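Side-chain contacts in FdxN element excision controlling factor protein (PDB 2OKF), which belongs to the XisH family of the PDDEXK clan and probably binds nucleic acid as a factor controlling excision of the fdxN element in cyanobacteria: residues A[10-15]-A[56-61]; A[71-76]-A[115-120]. All coordinates share one frame; numbering follows the deposited sequence. Where two conformers were deposited one is given.

How the contacts relate
From the N terminus, helix 6-18 comes first. Contact 1 brings it against strand 54-60, closing a loop of 40 residues that is richer in strand than in helix. After a short loop the chain enters helix 69-90, where contact 2 opens; it closes at helix 112-120 over 38 residues, mostly helix. The loops therefore follow one another without nesting or crossing, about 18 Å apart, centre to centre. Contact 1 joins a helix to the sheet, whereas contact 2 joins two helices. They meet at A76: E59 OE2 lies 2.7 Å from A76 O, and K61 CE packs 3.9 Å from A76 CB.

Contact 1: A[10-15]-A[56-61]. With EDO (1,2-ethanediol), chain G.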
# COMPACT_ATOMS: atom_id res chain seq x y z
N GLU A 10 -5.61 21.75 3.05
CA GLU A 10 -6.51 22.85 3.33
C GLU A 10 -7.71 22.84 2.39
O GLU A 10 -8.82 23.12 2.82
CB GLU A 10 -5.78 24.19 3.30
CG GLU A 10 -4.85 24.38 4.50
CD GLU A 10 -5.58 24.17 5.84
OE1 GLU A 10 -6.63 24.83 6.06
OE2 GLU A 10 -5.12 23.32 6.64
N VAL A 11 -7.49 22.51 1.12
CA VAL A 11 -8.59 22.41 0.16
C VAL A 11 -9.63 21.39 0.64
O VAL A 11 -10.81 21.65 0.60
CB VAL A 11 -8.10 21.98 -1.24
CG1 VAL A 11 -9.25 21.55 -2.13
CG2 VAL A 11 -7.32 23.12 -1.88
N VAL A 12 -9.17 20.22 1.06
CA VAL A 12 -10.11 19.19 1.52
C VAL A 12 -10.84 19.63 2.78
O VAL A 12 -12.04 19.39 2.94
CB VAL A 12 -9.40 17.81 1.69
CG1 VAL A 12 -10.38 16.80 2.26
CG2 VAL A 12 -8.86 17.35 0.36
N LYS A 13 -10.14 20.28 3.70
CA LYS A 13 -10.78 20.79 4.90
C LYS A 13 -11.86 21.78 4.53
O LYS A 13 -12.94 21.77 5.09
CB LYS A 13 -9.75 21.42 5.85
CG LYS A 13 -8.89 20.41 6.52
CD LYS A 13 -7.71 21.00 7.29
CE LYS A 13 -8.11 21.81 8.48
NZ LYS A 13 -6.87 22.11 9.32
N THR A 14 -11.55 22.68 3.59
CA THR A 14 -12.50 23.67 3.11
C THR A 14 -13.72 23.00 2.50
O THR A 14 -14.86 23.36 2.84
CB THR A 14 -11.82 24.62 2.13
OG1 THR A 14 -10.88 25.41 2.89
CG2 THR A 14 -12.82 25.56 1.44
N ALA A 15 -13.48 22.00 1.65
CA ALA A 15 -14.56 21.26 0.99
C ALA A 15 -15.44 20.57 2.03
O ALA A 15 -16.66 20.61 1.95
CB ALA A 15 -13.98 20.29 0.04
N ILE A 56 -15.68 10.24 10.38
CA ILE A 56 -14.81 9.88 9.26
C ILE A 56 -13.36 10.26 9.50
O ILE A 56 -13.05 11.07 10.35
CB ILE A 56 -15.27 10.50 7.91
CG1 ILE A 56 -15.09 12.01 7.92
CG2 ILE A 56 -16.71 10.13 7.64
CD1 ILE A 56 -15.36 12.65 6.60
N ALA A 57 -12.48 9.60 8.74
CA ALA A 57 -11.07 9.94 8.66
C ALA A 57 -10.78 10.08 7.18
O ALA A 57 -11.30 9.32 6.38
CB ALA A 57 -10.18 8.87 9.29
N VAL A 58 -9.99 11.07 6.80
CA VAL A 58 -9.70 11.31 5.42
C VAL A 58 -8.21 11.37 5.19
O VAL A 58 -7.50 12.17 5.80
CB VAL A 58 -10.32 12.65 4.93
CG1 VAL A 58 -10.04 12.84 3.44
CG2 VAL A 58 -11.81 12.65 5.19
N GLU A 59 -7.78 10.49 4.28
CA GLU A 59 -6.41 10.37 3.76
C GLU A 59 -6.31 11.24 2.51
O GLU A 59 -6.88 10.92 1.48
CB GLU A 59 -6.06 8.94 3.48
CG GLU A 59 -4.72 8.75 2.78
CD GLU A 59 -4.48 7.34 2.38
OE1 GLU A 59 -5.12 6.43 2.93
OE2 GLU A 59 -3.63 7.10 1.47
N VAL A 60 -5.65 12.39 2.64
CA VAL A 60 -5.57 13.32 1.52
C VAL A 60 -4.43 13.05 0.58
O VAL A 60 -3.31 13.02 1.01
CB VAL A 60 -5.48 14.79 2.00
CG1 VAL A 60 -5.43 15.74 0.80
CG2 VAL A 60 -6.66 15.10 2.86
N LYS A 61 -4.76 12.95 -0.72
CA LYS A 61 -3.78 12.79 -1.81
C LYS A 61 -4.05 13.81 -2.91
O LYS A 61 -5.22 14.22 -3.18
CB LYS A 61 -3.79 11.37 -2.37
CG LYS A 61 -3.39 10.34 -1.33
CD LYS A 61 -1.95 10.52 -0.95
CE LYS A 61 -1.56 9.65 0.21
NZ LYS A 61 -0.10 9.66 0.40
C1 EDO G . 2.04 12.47 1.65
O1 EDO G . 1.56 11.42 2.50
C2 EDO G . 0.92 12.89 0.70
O2 EDO G . 1.39 12.82 -0.64
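V12, V58 and V60 all set CG1 anti to the backbone N (chi1 of V12 175°), and V12 divides its two methyls, CG1 going to V58 and CG2 to V60. V12 and V58 meet tip to tip, V58 offering CG1 alone, 4.1 Å from V12 CG1. V12 and V60 instead slide past each other in opposite directions: V12 CG2 rests 3.8 Å from V60 CG1 and 4.0 Å from V60 CG2. Beta-branched valine suits both sides, being wide at the tip yet short enough for the CA atoms of V12 and V60 to stand only 7.4 Å apart. No hydrogen bond crosses; the contact is wholly apolar.

K61 points away from the helix. Its chain bends at chi2 (-67°), and NZ donates to O1 of a 1,2-ethanediol, probably from the crystallisation liquor, at 3.2 Å and also to Q79 OE1. A leucine in its place would probably leave Q79 OE1 and the diol without this donor. E59 and K61 have a spacing consistent with the E-x-K motif of the PDDEXK clan; V60 between them turns to helix 6-18.

Y128 of strand 125-129 touches V12 and V60, while A99 of strand 94-101 and L126 touch V58. Helix 6-18 thus covers one face of the sheet, while A57 and E59, alternating with the valines, turn to helix 69-90 on the other.

Contact 2: A[71-76]-A[115-120]; sequences SEFHTA and KEIIIE
F73 reaches from helix 69-90 to helix 112-120 and sets the far end of its ring against I117 and I118. The CA atoms of F73 and I118, the nearest backbone pair, are 10.2 Å apart, a separation that suits a long, rigid aromatic side chain. CB of F73 is directed at the other helix, and with CG anti to the backbone N (chi1 -176°) the ring extends far enough for CZ and CE1 to reach it. There CZ sits between the two isoleucines, 3.9 Å from I117 CG2 and 4.0 Å from I118 CD1. Each aliphatic chain meets the ring obliquely.

The isoleucines have nearly the same torsions but use different branches. In I117, CG2 makes the touch, also reaching F73 CE2 at 4.0 Å, while the CG1-CD1 arm leads away from the ring. In I118 the longer arm does the work: chi1 of -73° and chi2 of -70° fold it back so that CD1 lies 3.8 Å from F73 CE1. Two branches of unequal length let successive residues, set at different angles round the helix, fit one ring. All three side chains are buried, and their meeting is purely hydrophobic.

F109, from the loop between helices 102-106 and 112-120, stacks edge-to-face with F73 and also touches I118, which packs on V123 beyond the helix. Both helices lie beside the second subunit, whose N82 packs on F73 and I117 and whose T75 hydroxyl bonds to that of T75 here.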
# COMPACT_ATOMS: atom_id res chain seq x y z
N SER A 71 3.06 5.09 -8.81
CA SER A 71 3.90 5.10 -7.61
C SER A 71 3.17 5.77 -6.45
O SER A 71 3.23 5.29 -5.29
CB SER A 71 5.22 5.83 -7.85
OG SER A 71 5.01 7.16 -8.14
N GLU A 72 2.47 6.87 -6.74
CA GLU A 72 1.70 7.58 -5.73
C GLU A 72 0.61 6.68 -5.22
O GLU A 72 0.30 6.67 -4.01
CB GLU A 72 1.10 8.85 -6.34
CG GLU A 72 2.15 9.82 -6.73
CD GLU A 72 1.71 10.92 -7.72
OE1 GLU A 72 0.64 10.83 -8.35
OE2 GLU A 72 2.49 11.88 -7.84
N PHE A 73 0.00 5.92 -6.12
CA PHE A 73 -1.06 5.00 -5.77
C PHE A 73 -0.58 3.88 -4.88
O PHE A 73 -1.27 3.54 -3.93
CB PHE A 73 -1.80 4.49 -7.02
CG PHE A 73 -2.98 3.60 -6.73
CD1 PHE A 73 -3.98 4.01 -5.86
CD2 PHE A 73 -3.12 2.35 -7.34
CE1 PHE A 73 -5.07 3.15 -5.56
CE2 PHE A 73 -4.23 1.56 -7.11
CZ PHE A 73 -5.18 1.96 -6.23
N HIS A 74 0.58 3.29 -5.17
CA HIS A 74 1.09 2.24 -4.28
C HIS A 74 1.12 2.74 -2.81
O HIS A 74 0.66 2.08 -1.89
CB HIS A 74 2.52 1.81 -4.61
CG HIS A 74 2.68 1.13 -5.92
ND1 HIS A 74 1.83 0.13 -6.35
CD2 HIS A 74 3.65 1.24 -6.86
CE1 HIS A 74 2.27 -0.33 -7.51
NE2 HIS A 74 3.39 0.31 -7.83
N THR A 75 1.75 3.89 -2.60
CA THR A 75 1.87 4.41 -1.24
C THR A 75 0.51 4.77 -0.66
O THR A 75 0.19 4.44 0.49
CB THR A 75 2.81 5.59 -1.22
OG1 THR A 75 4.11 5.15 -1.65
CG2 THR A 75 2.92 6.16 0.19
N ALA A 76 -0.34 5.43 -1.45
CA ALA A 76 -1.68 5.79 -0.98
C ALA A 76 -2.50 4.57 -0.56
O ALA A 76 -3.24 4.61 0.42
CB ALA A 76 -2.46 6.58 -2.02
N LYS A 115 -9.15 1.23 -11.22
CA LYS A 115 -10.56 1.10 -10.90
C LYS A 115 -10.83 -0.26 -10.23
O LYS A 115 -11.49 -0.35 -9.21
CB LYS A 115 -11.42 1.27 -12.16
CG LYS A 115 -12.90 1.07 -11.91
CD LYS A 115 -13.72 1.18 -13.22
CE LYS A 115 -13.83 2.62 -13.71
NZ LYS A 115 -14.68 3.48 -12.84
N GLU A 116 -10.30 -1.32 -10.80
CA GLU A 116 -10.52 -2.68 -10.25
C GLU A 116 -9.87 -2.84 -8.86
O GLU A 116 -10.46 -3.42 -7.94
CB GLU A 116 -10.05 -3.73 -11.24
CG GLU A 116 -10.12 -5.16 -10.77
CD GLU A 116 -11.54 -5.68 -10.60
OE1 GLU A 116 -12.49 -5.09 -11.15
OE2 GLU A 116 -11.65 -6.76 -9.95
N ILE A 117 -8.63 -2.36 -8.70
CA ILE A 117 -7.99 -2.50 -7.40
C ILE A 117 -8.74 -1.79 -6.27
O ILE A 117 -8.93 -2.31 -5.18
CB ILE A 117 -6.54 -1.98 -7.44
CG1 ILE A 117 -5.70 -2.90 -8.28
CG2 ILE A 117 -6.00 -1.85 -5.99
CD1 ILE A 117 -5.54 -4.37 -7.76
N ILE A 118 -9.24 -0.59 -6.57
CA ILE A 118 -10.04 0.16 -5.62
C ILE A 118 -11.25 -0.63 -5.19
O ILE A 118 -11.56 -0.74 -3.99
CB ILE A 118 -10.50 1.50 -6.25
CG1 ILE A 118 -9.32 2.49 -6.35
CG2 ILE A 118 -11.66 2.12 -5.51
CD1 ILE A 118 -8.84 3.04 -5.04
N ILE A 119 -11.98 -1.20 -6.15
CA ILE A 119 -13.18 -1.95 -5.85
C ILE A 119 -12.82 -3.24 -5.13
O ILE A 119 -13.48 -3.64 -4.16
CB ILE A 119 -13.96 -2.25 -7.13
CG1 ILE A 119 -14.40 -0.95 -7.79
CG2 ILE A 119 -15.14 -3.11 -6.79
CD1 ILE A 119 -14.83 -1.13 -9.21
N GLU A 120 -11.75 -3.92 -5.58
CA GLU A 120 -11.41 -5.17 -4.91
C GLU A 120 -11.04 -5.01 -3.45
O GLU A 120 -11.14 -5.94 -2.66
CB GLU A 120 -10.25 -5.89 -5.63
CG GLU A 120 -10.53 -6.43 -7.01
CD GLU A 120 -9.35 -7.17 -7.68
OE1 GLU A 120 -8.28 -7.35 -7.06
OE2 GLU A 120 -9.55 -7.60 -8.85